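Long-range contacts in HI1317 (Haemophilus influenzae, PDB 1JOV), which probably catalyses the interconversion of the alpha and beta anomers of D-glucose 6-phosphate, as a member of the glucose-6-phosphate 1-epimerase family: residues 51-55 with 209-213; 156-161 with 241-245; 199-203 with 214-220; 162-168 with 180-185; 10-14 with 25-29. All blocks are in the same frame, centred on the assembly; numbering follows the deposited sequence. Where two conformers were deposited one is given.

Contact 1 of 5, residues 51-55 with 209-213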
# COMPACT_ATOMS: atom_id res chain seq x y z
N LYS A 51 -11.55 -15.11 0.61
CA LYS A 51 -12.69 -14.97 1.52
C LYS A 51 -12.67 -13.63 2.22
O LYS A 51 -13.70 -13.11 2.68
CB LYS A 51 -12.71 -16.10 2.56
CG LYS A 51 -12.98 -17.47 1.96
CD LYS A 51 -12.58 -18.57 2.93
CE LYS A 51 -12.46 -19.93 2.23
NZ LYS A 51 -12.07 -21.01 3.17
N GLN A 52 -11.48 -13.04 2.32
CA GLN A 52 -11.36 -11.77 2.98
C GLN A 52 -10.62 -10.82 2.04
O GLN A 52 -9.76 -11.24 1.28
CB GLN A 52 -10.60 -11.95 4.31
CG GLN A 52 -11.30 -12.83 5.41
CD GLN A 52 -10.96 -14.31 5.27
OE1 GLN A 52 -10.08 -14.65 4.52
NE2 GLN A 52 -11.65 -15.18 6.02
N ASP A 53 -10.87 -9.54 2.19
CA ASP A 53 -10.09 -8.58 1.46
C ASP A 53 -8.59 -8.80 1.77
O ASP A 53 -8.23 -9.13 2.90
CB ASP A 53 -10.51 -7.15 1.89
CG ASP A 53 -10.14 -5.99 0.95
OD1 ASP A 53 -9.08 -6.07 0.31
OD2 ASP A 53 -10.93 -5.02 0.87
N VAL A 54 -7.72 -8.63 0.79
CA VAL A 54 -6.28 -8.71 1.02
C VAL A 54 -5.74 -7.50 1.75
O VAL A 54 -4.72 -7.61 2.50
CB VAL A 54 -5.50 -8.93 -0.29
CG1 VAL A 54 -4.03 -8.87 -0.04
CG2 VAL A 54 -5.85 -10.30 -0.85
N LEU A 55 -6.37 -6.32 1.55
CA LEU A 55 -5.86 -5.12 2.16
C LEU A 55 -6.73 -4.64 3.35
O LEU A 55 -7.97 -4.89 3.38
CB LEU A 55 -5.86 -4.01 1.12
CG LEU A 55 -4.91 -4.32 -0.05
CD1 LEU A 55 -5.08 -3.23 -1.06
CD2 LEU A 55 -3.46 -4.34 0.40
N PHE A 209 -6.85 -16.24 9.40
CA PHE A 209 -7.67 -16.37 8.20
C PHE A 209 -7.21 -17.61 7.41
O PHE A 209 -7.77 -17.98 6.37
CB PHE A 209 -7.42 -15.16 7.27
CG PHE A 209 -8.18 -13.92 7.64
CD1 PHE A 209 -9.26 -13.98 8.47
CD2 PHE A 209 -7.84 -12.68 7.08
CE1 PHE A 209 -9.95 -12.87 8.83
CE2 PHE A 209 -8.56 -11.54 7.43
CZ PHE A 209 -9.62 -11.61 8.28
N ASN A 210 -6.17 -18.25 7.91
CA ASN A 210 -5.63 -19.44 7.26
C ASN A 210 -5.26 -19.27 5.76
O ASN A 210 -5.79 -19.97 4.90
CB ASN A 210 -6.61 -20.64 7.51
CG ASN A 210 -6.83 -20.92 9.01
OD1 ASN A 210 -5.91 -21.33 9.71
ND2 ASN A 210 -8.06 -20.71 9.49
N ARG A 211 -4.34 -18.36 5.46
CA ARG A 211 -3.86 -18.11 4.12
C ARG A 211 -2.45 -17.56 4.19
O ARG A 211 -1.97 -17.19 5.27
CB ARG A 211 -4.71 -17.09 3.40
CG ARG A 211 -4.66 -15.67 3.96
CD ARG A 211 -5.89 -14.82 3.55
NE ARG A 211 -5.79 -13.39 3.90
CZ ARG A 211 -6.53 -12.42 3.35
NH1 ARG A 211 -7.43 -12.73 2.42
NH2 ARG A 211 -6.37 -11.15 3.73
N THR A 212 -1.76 -17.47 3.05
CA THR A 212 -0.48 -16.83 3.00
C THR A 212 -0.50 -15.72 1.97
O THR A 212 -0.87 -15.99 0.83
CB THR A 212 0.54 -17.82 2.50
OG1 THR A 212 0.74 -18.76 3.55
CG2 THR A 212 1.93 -17.20 2.39
N ILE A 213 -0.09 -14.55 2.38
CA ILE A 213 0.04 -13.44 1.45
C ILE A 213 1.47 -13.44 0.97
O ILE A 213 2.39 -13.13 1.74
CB ILE A 213 -0.33 -12.10 2.14
CG1 ILE A 213 -1.77 -12.08 2.62
CG2 ILE A 213 -0.06 -10.93 1.21
CD1 ILE A 213 -2.24 -10.73 3.10
O HOH W 1 -8.82 -15.31 1.73
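In the conformer described, one of two, Gln52 lies flat across the ring of Phe209. From its CB, 3.8 Å from Phe209 CE2, the chain passes to CG, which rides over the middle of the ring, 3.5 Å from the centroid, as a CH-pi contact. A bend at chi2 (88°) then lays the amide along the same face, its plane 6° from that of the ring: CD and NE2 come over CD1, and OE1 reaches back toward CG and CB of Phe209. OE1 also takes a hydrogen bond from a water, which accepts from Lys51 N and Arg211 NH1. The guanidinium of Arg211 is gripped at its edge by two carbonyls, NH1 giving to Gln52 O (3.0 Å) and NH2 to Asp53 O (2.9 Å, 166°), and Phe209 CD2 rests on one of its faces. These bonds, with a further one from NH2 to Asn154 O, fix the rotation of a largely buried cation and carry the contact. Val54 CG1 meets Ile213 CD1 at 4.1 Å. The loop 51-55 is thereby laid against the start of strand 211-218, with strand 145-154 alongside and Val54 and Ile213 both packed on Ile266 and Leu268 of strand 261-268.

Contact 2 of 5, residues 156-161 with 241-245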
# COMPACT_ATOMS: atom_id res chain seq x y z
N GLY A 156 -6.31 -11.96 10.14
CA GLY A 156 -7.29 -12.36 11.17
C GLY A 156 -6.99 -11.94 12.59
O GLY A 156 -7.88 -11.42 13.31
N ASP A 157 -5.71 -12.03 12.97
CA ASP A 157 -5.29 -11.65 14.32
C ASP A 157 -3.80 -11.45 14.32
O ASP A 157 -3.07 -12.37 13.90
CB ASP A 157 -5.61 -12.77 15.33
CG ASP A 157 -5.74 -12.24 16.80
OD1 ASP A 157 -5.20 -11.16 17.14
OD2 ASP A 157 -6.39 -12.84 17.68
N ILE A 158 -3.36 -10.26 14.74
CA ILE A 158 -1.93 -9.99 14.79
C ILE A 158 -1.19 -11.06 15.62
O ILE A 158 -0.05 -11.32 15.33
CB ILE A 158 -1.61 -8.58 15.33
CG1 ILE A 158 -0.12 -8.28 15.11
CG2 ILE A 158 -1.99 -8.45 16.80
CD1 ILE A 158 0.34 -8.47 13.67
N ASN A 159 -1.86 -11.78 16.50
CA ASN A 159 -1.16 -12.81 17.27
C ASN A 159 -0.91 -14.13 16.57
O ASN A 159 -0.12 -14.96 17.05
CB ASN A 159 -1.86 -13.04 18.58
CG ASN A 159 -1.94 -11.81 19.35
OD1 ASN A 159 -0.94 -11.11 19.47
ND2 ASN A 159 -3.12 -11.48 19.87
N GLN A 160 -1.53 -14.30 15.41
CA GLN A 160 -1.47 -15.52 14.70
C GLN A 160 -0.77 -15.30 13.36
O GLN A 160 -0.99 -16.09 12.48
CB GLN A 160 -2.90 -16.09 14.50
CG GLN A 160 -3.59 -16.58 15.78
CD GLN A 160 -5.00 -17.15 15.56
OE1 GLN A 160 -5.16 -18.35 15.36
NE2 GLN A 160 -6.01 -16.29 15.62
N VAL A 161 0.13 -14.29 13.23
CA VAL A 161 0.81 -14.09 11.95
C VAL A 161 2.34 -14.37 12.02
O VAL A 161 2.98 -14.06 13.02
CB VAL A 161 0.59 -12.64 11.45
CG1 VAL A 161 1.56 -12.32 10.33
CG2 VAL A 161 -0.84 -12.45 11.00
N TYR A 241 -5.05 -2.33 15.36
CA TYR A 241 -3.78 -3.01 15.12
C TYR A 241 -3.91 -4.53 15.02
O TYR A 241 -3.03 -5.19 14.47
CB TYR A 241 -2.72 -2.74 16.22
CG TYR A 241 -2.94 -3.58 17.50
CD1 TYR A 241 -3.83 -3.16 18.48
CD2 TYR A 241 -2.26 -4.75 17.75
CE1 TYR A 241 -4.05 -3.87 19.65
CE2 TYR A 241 -2.46 -5.48 18.92
CZ TYR A 241 -3.36 -5.03 19.87
OH TYR A 241 -3.56 -5.74 21.04
N GLN A 242 -5.00 -5.08 15.55
CA GLN A 242 -5.11 -6.52 15.61
C GLN A 242 -5.40 -7.15 14.28
O GLN A 242 -5.18 -8.36 14.11
CB GLN A 242 -6.29 -6.90 16.54
CG GLN A 242 -6.10 -6.43 17.94
CD GLN A 242 -7.10 -7.05 18.89
OE1 GLN A 242 -6.74 -7.89 19.70
NE2 GLN A 242 -8.36 -6.62 18.80
N LYS A 243 -5.85 -6.33 13.32
CA LYS A 243 -6.30 -6.91 12.05
C LYS A 243 -5.44 -6.43 10.88
O LYS A 243 -5.80 -6.67 9.72
CB LYS A 243 -7.79 -6.56 11.80
CG LYS A 243 -8.77 -7.09 12.86
CD LYS A 243 -9.19 -8.53 12.69
CE LYS A 243 -10.37 -8.81 13.63
NZ LYS A 243 -10.18 -8.27 15.04
N MET A 244 -4.29 -5.85 11.18
CA MET A 244 -3.45 -5.28 10.10
C MET A 244 -1.96 -5.53 10.40
O MET A 244 -1.54 -5.84 11.52
CB MET A 244 -3.68 -3.79 9.96
CG MET A 244 -3.46 -3.02 11.22
SD MET A 244 -1.79 -2.61 11.58
CE MET A 244 -1.77 -1.18 10.67
N LEU A 245 -1.19 -5.48 9.33
CA LEU A 245 0.25 -5.47 9.43
C LEU A 245 0.77 -4.80 8.14
O LEU A 245 0.38 -5.18 7.03
CB LEU A 245 0.80 -6.86 9.54
CG LEU A 245 2.31 -7.04 9.59
CD1 LEU A 245 2.81 -6.20 10.77
CD2 LEU A 245 2.68 -8.53 9.77
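The ring of Tyr241 meets the CG2 methyl of Ile158 obliquely, at 3.7 Å from CE2, the two side chains crossing at about a right angle. One ring face carries CG of Gln242, while the rings of Trp229 and His230 also meet the tyrosine, so Ile158 borders an aromatic cluster. With its CG1 branch anti to the backbone N (chi1 -169°), Ile158 sends CD1 the other way, to Met244 O at 3.9 Å and on toward Leu245 CD1. Leu245 in turn offers CD2 to Val161 CG1 at 4.0 Å, so apolar contacts run on into strand 244-251. The polar part of the contact centres on the carbonyl of Gln242: its O accepts from Ile158 N at 2.7 Å, through a bent bond (135°) whose donor is tilted 24° from the carbonyl plane, and receives a CA-H...O contact from Asp157 CA at 3.3 Å. Beside it the bent chain of Lys243 brings CD to within 3.2 Å of Gly156 O. Leu245 is paired with Phe153 of strand 145-154, which bears His150, a predicted active-site residue. One short, bent backbone bond, supported by a CA-H...O contact, thus links the 3-10 turn at 158-159 to the end of that at 241-242, just before strand 244-251; the side chains add mainly apolar packing. Asp157 OD1 and Lys243 NZ, 6.1 Å apart, form no salt bridge, so any attraction between them is probably weak.

Contact 3 of 5, residues 199-203 with 214-220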
# COMPACT_ATOMS: atom_id res chain seq x y z
N ASN A 199 16.65 -10.13 -0.20
CA ASN A 199 15.95 -11.02 -1.13
C ASN A 199 14.63 -10.31 -1.43
O ASN A 199 14.03 -9.77 -0.52
CB ASN A 199 15.70 -12.34 -0.41
CG ASN A 199 14.61 -13.22 -1.05
OD1 ASN A 199 14.39 -13.21 -2.26
ND2 ASN A 199 13.94 -14.02 -0.21
N MET A 200 14.16 -10.39 -2.66
CA MET A 200 12.94 -9.63 -3.03
C MET A 200 11.61 -10.32 -2.72
O MET A 200 10.54 -9.77 -3.04
CB MET A 200 13.01 -9.23 -4.49
CG MET A 200 14.15 -8.24 -4.73
SD MET A 200 14.01 -6.64 -3.85
CE MET A 200 12.99 -5.85 -4.93
N GLN A 201 11.65 -11.49 -2.09
CA GLN A 201 10.42 -12.16 -1.70
C GLN A 201 10.30 -12.34 -0.19
O GLN A 201 11.25 -12.70 0.49
CB GLN A 201 10.28 -13.49 -2.44
CG GLN A 201 10.42 -13.34 -3.95
CD GLN A 201 9.92 -14.57 -4.69
OE1 GLN A 201 8.86 -15.10 -4.36
NE2 GLN A 201 10.69 -15.04 -5.68
N ASN A 202 9.14 -12.04 0.34
CA ASN A 202 8.83 -12.28 1.73
C ASN A 202 7.36 -12.60 1.75
O ASN A 202 6.66 -12.32 0.78
CB ASN A 202 9.19 -11.11 2.64
CG ASN A 202 8.96 -9.79 1.95
OD1 ASN A 202 7.85 -9.49 1.53
ND2 ASN A 202 10.03 -9.00 1.84
N GLN A 203 6.90 -13.20 2.82
CA GLN A 203 5.49 -13.59 2.80
C GLN A 203 4.88 -13.49 4.17
O GLN A 203 5.60 -13.41 5.17
CB GLN A 203 5.25 -14.91 2.05
CG GLN A 203 6.03 -16.10 2.44
CD GLN A 203 7.44 -16.12 1.87
OE1 GLN A 203 7.69 -15.76 0.70
NE2 GLN A 203 8.38 -16.54 2.70
N ALA A 214 1.67 -13.79 -0.30
CA ALA A 214 3.06 -13.85 -0.81
C ALA A 214 3.44 -12.52 -1.51
O ALA A 214 2.60 -12.01 -2.25
CB ALA A 214 3.19 -14.95 -1.77
N LEU A 215 4.67 -12.04 -1.31
CA LEU A 215 5.07 -10.72 -1.89
C LEU A 215 6.30 -10.86 -2.74
O LEU A 215 7.33 -11.37 -2.26
CB LEU A 215 5.32 -9.65 -0.83
CG LEU A 215 4.15 -9.46 0.08
CD1 LEU A 215 4.39 -8.59 1.19
CD2 LEU A 215 2.87 -9.12 -0.76
N HIS A 216 6.21 -10.41 -4.00
CA HIS A 216 7.40 -10.36 -4.88
C HIS A 216 7.70 -8.88 -5.18
O HIS A 216 6.99 -8.28 -6.01
CB HIS A 216 7.14 -11.12 -6.17
CG HIS A 216 8.38 -11.50 -6.91
ND1 HIS A 216 8.41 -12.51 -7.86
CD2 HIS A 216 9.65 -11.02 -6.85
CE1 HIS A 216 9.63 -12.62 -8.35
NE2 HIS A 216 10.41 -11.73 -7.75
N HIS A 217 8.69 -8.30 -4.48
CA HIS A 217 9.02 -6.88 -4.65
C HIS A 217 9.97 -6.68 -5.86
O HIS A 217 10.64 -7.62 -6.26
CB HIS A 217 9.67 -6.33 -3.40
CG HIS A 217 8.90 -6.61 -2.15
ND1 HIS A 217 8.03 -5.68 -1.58
CD2 HIS A 217 8.84 -7.72 -1.37
CE1 HIS A 217 7.50 -6.21 -0.49
NE2 HIS A 217 7.98 -7.45 -0.33
N HIS A 218 10.01 -5.49 -6.44
CA HIS A 218 11.01 -5.19 -7.50
C HIS A 218 11.66 -3.84 -7.22
O HIS A 218 10.97 -2.88 -6.89
CB HIS A 218 10.42 -5.16 -8.89
CG HIS A 218 9.69 -6.48 -9.14
ND1 HIS A 218 10.33 -7.59 -9.63
CD2 HIS A 218 8.38 -6.81 -8.97
CE1 HIS A 218 9.43 -8.57 -9.76
NE2 HIS A 218 8.25 -8.12 -9.38
N ASN A 219 12.96 -3.79 -7.34
CA ASN A 219 13.68 -2.53 -7.11
C ASN A 219 13.57 -1.88 -5.73
O ASN A 219 13.82 -0.69 -5.62
CB ASN A 219 13.38 -1.49 -8.19
CG ASN A 219 13.71 -2.00 -9.54
OD1 ASN A 219 14.73 -2.69 -9.73
ND2 ASN A 219 12.87 -1.68 -10.51
N ALA A 220 13.26 -2.69 -4.69
CA ALA A 220 13.20 -2.20 -3.33
C ALA A 220 14.63 -2.13 -2.81
O ALA A 220 15.45 -2.95 -3.18
CB ALA A 220 12.33 -3.09 -2.45
O HOH W 2 7.02 -14.35 -2.04
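Asn202 and His217 meet at about a right angle, their amide and ring planes 62° apart, and are joined by a hydrogen bond from His217 NE2 to Asn202 OD1 of 2.8 Å. The acceptor lies in the imidazole plane, whereas NE2 approaches OD1 from the side, at 112° to its C=O. The other ring nitrogen, ND1, is bonded to Thr249 of strand 244-251, so the imidazole is held at both ends and its rotation is fixed. Leu215, on the same side of the sheet as Asn202, places CB 3.5 Å from Asn202 OD1. On the other side Gln201 and His216 are stacked, amide and ring planes 16° apart: CG of the glutamine stands 4.0 Å from the ring centroid as a CH-pi contact and its extended chain carries NE2 over the rim of the same face. His218 CE1 covers the opposite face of that ring. At the end of the hairpin Met200, bent at chi2 and chi3, turns its CE methyl onto the chain around His218 to Ala220, reaching Ala220 CB at 3.8 Å. Between these two layers of side chains the strands 201-206 and 211-218 run as an antiparallel hairpin, Asn202 and Leu215 being a hydrogen-bonded pair, and His217 N gives to Met200 O at 2.8 Å. With NE2 as donor to Asn202, this nitrogen is probably the protonated one. The Asn202-His217-Thr249 chain consequently ties the hairpin to the strand that bears Glu248, a predicted active-site residue.

Contact 4 of 5, residues 162-168 with 180-185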
# COMPACT_ATOMS: atom_id res chain seq x y z
N GLU A 162 2.93 -14.96 10.95
CA GLU A 162 4.39 -14.99 10.91
C GLU A 162 4.78 -14.36 9.61
O GLU A 162 4.16 -14.57 8.58
CB GLU A 162 5.04 -16.38 10.99
CG GLU A 162 4.52 -17.29 12.10
CD GLU A 162 4.99 -18.74 11.91
OE1 GLU A 162 6.12 -18.96 11.39
OE2 GLU A 162 4.24 -19.68 12.24
N VAL A 163 5.91 -13.66 9.70
CA VAL A 163 6.50 -12.96 8.60
C VAL A 163 7.74 -13.77 8.19
O VAL A 163 8.69 -13.89 8.96
CB VAL A 163 6.90 -11.57 9.01
CG1 VAL A 163 7.25 -10.85 7.74
CG2 VAL A 163 5.68 -10.79 9.64
N GLN A 164 7.66 -14.36 7.02
CA GLN A 164 8.73 -15.18 6.48
C GLN A 164 9.60 -14.47 5.46
O GLN A 164 9.11 -13.67 4.65
CB GLN A 164 8.13 -16.38 5.78
CG GLN A 164 6.99 -17.09 6.52
CD GLN A 164 6.40 -18.27 5.73
OE1 GLN A 164 6.05 -19.30 6.32
NE2 GLN A 164 6.28 -18.11 4.42
N GLY A 165 10.91 -14.77 5.48
CA GLY A 165 11.78 -14.24 4.45
C GLY A 165 12.54 -12.95 4.68
O GLY A 165 13.33 -12.56 3.84
N LEU A 166 12.35 -12.30 5.83
CA LEU A 166 13.16 -11.12 6.10
C LEU A 166 14.52 -11.48 6.77
O LEU A 166 14.68 -12.58 7.28
CB LEU A 166 12.33 -10.11 6.93
CG LEU A 166 11.18 -9.40 6.17
CD1 LEU A 166 10.31 -8.61 7.14
CD2 LEU A 166 11.74 -8.50 5.08
N PRO A 167 15.46 -10.55 6.78
CA PRO A 167 16.83 -10.80 7.28
C PRO A 167 16.72 -11.09 8.79
O PRO A 167 15.62 -10.95 9.36
CB PRO A 167 17.45 -9.41 7.15
CG PRO A 167 16.94 -8.92 5.82
CD PRO A 167 15.51 -9.47 5.69
N GLU A 168 17.84 -11.46 9.43
CA GLU A 168 17.83 -11.69 10.86
C GLU A 168 18.35 -10.46 11.60
O GLU A 168 18.65 -10.52 12.78
CB GLU A 168 18.61 -12.96 11.22
CG GLU A 168 18.19 -14.20 10.43
CD GLU A 168 18.76 -15.47 11.05
OE1 GLU A 168 18.73 -15.53 12.30
OE2 GLU A 168 19.24 -16.37 10.31
N ASN A 180 19.14 -7.52 16.34
CA ASN A 180 19.05 -8.85 15.75
C ASN A 180 17.64 -9.35 15.82
O ASN A 180 16.91 -8.96 16.74
CB ASN A 180 19.96 -9.78 16.52
CG ASN A 180 21.25 -10.07 15.76
OD1 ASN A 180 21.42 -11.17 15.16
ND2 ASN A 180 22.15 -9.07 15.75
N VAL A 181 17.23 -10.18 14.84
CA VAL A 181 15.84 -10.68 14.80
C VAL A 181 15.62 -12.03 14.14
O VAL A 181 16.33 -12.43 13.23
CB VAL A 181 14.92 -9.71 14.04
CG1 VAL A 181 14.82 -8.37 14.77
CG2 VAL A 181 15.40 -9.51 12.61
N PRO A 182 14.59 -12.72 14.66
CA PRO A 182 14.12 -14.04 14.24
C PRO A 182 13.51 -14.10 12.84
O PRO A 182 12.86 -13.14 12.36
CB PRO A 182 13.01 -14.31 15.27
CG PRO A 182 13.41 -13.51 16.41
CD PRO A 182 13.82 -12.22 15.80
N SER A 183 13.68 -15.21 12.16
CA SER A 183 13.00 -15.36 10.90
C SER A 183 12.59 -16.81 10.78
O SER A 183 13.43 -17.68 10.66
CB SER A 183 13.88 -14.91 9.73
OG SER A 183 13.28 -15.27 8.50
N PRO A 184 11.28 -17.08 10.76
CA PRO A 184 10.22 -16.07 10.71
C PRO A 184 10.14 -15.15 11.91
O PRO A 184 10.82 -15.34 12.97
CB PRO A 184 8.95 -16.92 10.57
CG PRO A 184 9.44 -18.23 10.00
CD PRO A 184 10.72 -18.44 10.76
N ARG A 185 9.35 -14.09 11.73
CA ARG A 185 9.17 -13.12 12.80
C ARG A 185 7.71 -13.12 13.10
O ARG A 185 6.91 -13.30 12.19
CB ARG A 185 9.55 -11.69 12.35
CG ARG A 185 9.41 -10.67 13.46
CD ARG A 185 10.73 -9.94 13.76
NE ARG A 185 10.61 -8.94 14.81
CZ ARG A 185 10.98 -7.68 14.67
NH1 ARG A 185 11.44 -7.24 13.48
NH2 ARG A 185 10.88 -6.87 15.70
O HOH W 3 11.28 -13.02 8.46
O HOH W 4 11.71 -16.75 7.25
O HOH W 5 12.77 -11.06 10.46
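The hydroxyl of Ser183 is held between a water and a carbonyl of the facing loop. With OG anti to the backbone N (chi1 170°), it reaches at 3.0 Å a water that accepts from Leu166 N and donates to Val163 O. A second water, which accepts from Gly165 N, is modelled implausibly close to OG, so that bond is doubtful. The direct bond from Ser183 OG to Leu166 O is weak, at 3.3 Å, and its proton has another acceptor within reach. A further water donates to both Pro167 O and Pro182 O. The waters thus serve the backbone groups of the turn at 165-167, where no direct backbone bond crosses between the segments. On one side of this water-bridged part Val163 and Arg185 form a single antiparallel hydrogen-bonded pair, Val163 N giving to Arg185 O at 2.7 Å and Arg185 N to Val163 O at 2.9 Å. This lone bridge lays Arg185 alongside the edge strand 161-164 and so joins it to the loop after strand 177-180, linking two sheets of the galactose-mutarotase-like beta fold of the aldose 1-epimerase family. Pro184, preceded by a cis peptide bond, lies side by side with Glu162 in the glutamate conformer described. On the other side of the waters Val181 N approaches Glu168 O in a bond so short that its geometry is doubtful, and Val181 CG2 lies close to the same peptide. One face of the Arg185 guanidinium is covered by Val181 CG1, and its NH1 is bonded to Tyr195 of strand 191-196.

Contact 5 of 5, residues 10-14 with 25-29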
# COMPACT_ATOMS: atom_id res chain seq x y z
N THR A 10 -17.16 1.72 -17.37
CA THR A 10 -17.61 0.50 -18.09
C THR A 10 -18.52 -0.24 -17.14
O THR A 10 -18.65 0.18 -15.98
CB THR A 10 -16.46 -0.46 -18.50
OG1 THR A 10 -16.07 -1.24 -17.36
CG2 THR A 10 -15.26 0.33 -19.02
N PRO A 11 -19.16 -1.33 -17.56
CA PRO A 11 -20.01 -2.12 -16.65
C PRO A 11 -19.22 -2.64 -15.47
O PRO A 11 -19.86 -2.85 -14.43
CB PRO A 11 -20.51 -3.30 -17.52
CG PRO A 11 -20.46 -2.74 -18.92
CD PRO A 11 -19.20 -1.87 -18.94
N GLU A 12 -17.90 -2.80 -15.62
CA GLU A 12 -17.09 -3.36 -14.56
C GLU A 12 -16.33 -2.29 -13.75
O GLU A 12 -15.74 -2.63 -12.73
CB GLU A 12 -16.14 -4.38 -15.19
CG GLU A 12 -16.98 -5.55 -15.78
CD GLU A 12 -16.22 -6.47 -16.67
OE1 GLU A 12 -15.48 -5.93 -17.51
OE2 GLU A 12 -16.38 -7.71 -16.52
N LEU A 13 -16.43 -1.01 -14.13
CA LEU A 13 -15.57 0.03 -13.50
C LEU A 13 -16.37 1.27 -13.27
O LEU A 13 -16.77 1.94 -14.25
CB LEU A 13 -14.42 0.39 -14.42
CG LEU A 13 -13.27 1.18 -13.84
CD1 LEU A 13 -12.66 0.53 -12.65
CD2 LEU A 13 -12.22 1.33 -14.98
N HIS A 14 -16.58 1.64 -12.01
CA HIS A 14 -17.34 2.81 -11.71
C HIS A 14 -16.60 3.75 -10.84
O HIS A 14 -15.74 3.34 -10.07
CB HIS A 14 -18.67 2.48 -10.96
CG HIS A 14 -19.53 1.46 -11.64
ND1 HIS A 14 -20.72 1.78 -12.26
CD2 HIS A 14 -19.38 0.13 -11.77
CE1 HIS A 14 -21.26 0.68 -12.77
NE2 HIS A 14 -20.47 -0.34 -12.46
N HIS A 25 -14.39 1.82 -8.34
CA HIS A 25 -14.76 0.47 -7.97
C HIS A 25 -14.65 -0.48 -9.19
O HIS A 25 -15.28 -0.26 -10.21
CB HIS A 25 -16.23 0.40 -7.53
CG HIS A 25 -16.57 1.13 -6.23
ND1 HIS A 25 -17.58 0.74 -5.40
CD2 HIS A 25 -15.99 2.22 -5.67
CE1 HIS A 25 -17.64 1.55 -4.35
NE2 HIS A 25 -16.68 2.46 -4.50
N LEU A 26 -13.84 -1.53 -9.09
CA LEU A 26 -13.70 -2.53 -10.11
C LEU A 26 -14.37 -3.85 -9.65
O LEU A 26 -14.13 -4.32 -8.50
CB LEU A 26 -12.22 -2.80 -10.18
CG LEU A 26 -11.95 -3.88 -11.21
CD1 LEU A 26 -12.32 -3.47 -12.64
CD2 LEU A 26 -10.45 -4.33 -11.13
N LYS A 27 -15.25 -4.42 -10.49
CA LYS A 27 -15.83 -5.75 -10.23
C LYS A 27 -15.72 -6.57 -11.50
O LYS A 27 -16.37 -6.25 -12.51
CB LYS A 27 -17.29 -5.66 -9.83
CG LYS A 27 -17.41 -5.13 -8.44
CD LYS A 27 -18.90 -5.13 -7.96
CE LYS A 27 -19.04 -4.52 -6.56
NZ LYS A 27 -18.19 -3.29 -6.37
N HIS A 28 -14.87 -7.58 -11.44
CA HIS A 28 -14.48 -8.28 -12.66
C HIS A 28 -14.27 -9.72 -12.35
O HIS A 28 -14.32 -10.09 -11.23
CB HIS A 28 -13.15 -7.69 -13.11
CG HIS A 28 -12.59 -8.29 -14.38
ND1 HIS A 28 -12.84 -7.75 -15.60
CD2 HIS A 28 -11.69 -9.27 -14.58
CE1 HIS A 28 -12.15 -8.40 -16.53
NE2 HIS A 28 -11.44 -9.32 -15.93
N ALA A 29 -14.16 -10.52 -13.39
CA ALA A 29 -13.88 -11.92 -13.14
C ALA A 29 -12.71 -12.10 -12.21
O ALA A 29 -12.72 -12.98 -11.33
CB ALA A 29 -13.61 -12.62 -14.43
O HOH W 6 -14.83 -10.15 -16.25
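Glu12 and His28 share a water that sits over the centre of the His28 ring. It donates to Glu12 OE2 at 2.9 Å and accepts from Ala29 N, so it ties the glutamate to the end of strand 21-28. The carboxylate itself is angled 51° to the imidazole, both of its oxygens, OE1 and OE2 of Glu12, lying 3.7 Å from His28 ND1. Glu12 is brought there by an extended chain that runs along the carbonyl of Lys27, with CB 3.3 Å from Lys27 O. On one face of the sheet, Leu13 and Leu26 cross at an angle and touch through their CD1 methyls at 4.0 Å. Both side chains pack against strand 107-115, on Leu110 and Val108 respectively. The other face carries His14 and His25: in the conformer described, one of two, NE2 of His14 makes a bent bond to Pro11 O, while His25 NE2 is bonded to His18. Three backbone bonds hold the strands, including the pair between His14 and His25, where His25 N reaches His14 O at 2.7 Å and 170°. Thr10 OG1 accepts from Glu12 N, an ST turn at the start of the type I turn from Thr10 to Leu13. The whole is an antiparallel beta hairpin, strands 13-18 and 21-28, preceded by the tight turn that links it to strand 3-10 in an up-and-down five-stranded sheet.

Overall arrangement
Contacts 1 to 4 form a closed ring of touching neighbours, whereas contact 5 stands apart in the N-terminal five-stranded sheet, its centre about 38 Å from that of contact 4. Contacts 1 and 3 share strand 211-218, with centres about 18 Å apart. Contact 3 continues into contact 4 across the same sheet, Gln203 N lying 2.9 Å from Gln164 O in a probable hydrogen bond. Contact 2 touches contact 1 where Phe209 packs on Gly156, and contact 4 where Leu245 meets Val163. The predicted active-site residues lie nearest contacts 2 and 3: side chains of Met244 and His150, and of His217 and Glu248, are about 7 Å apart. A bound Tris molecule, probably from the crystallisation liquor, adjoins Asp53 in contact 1.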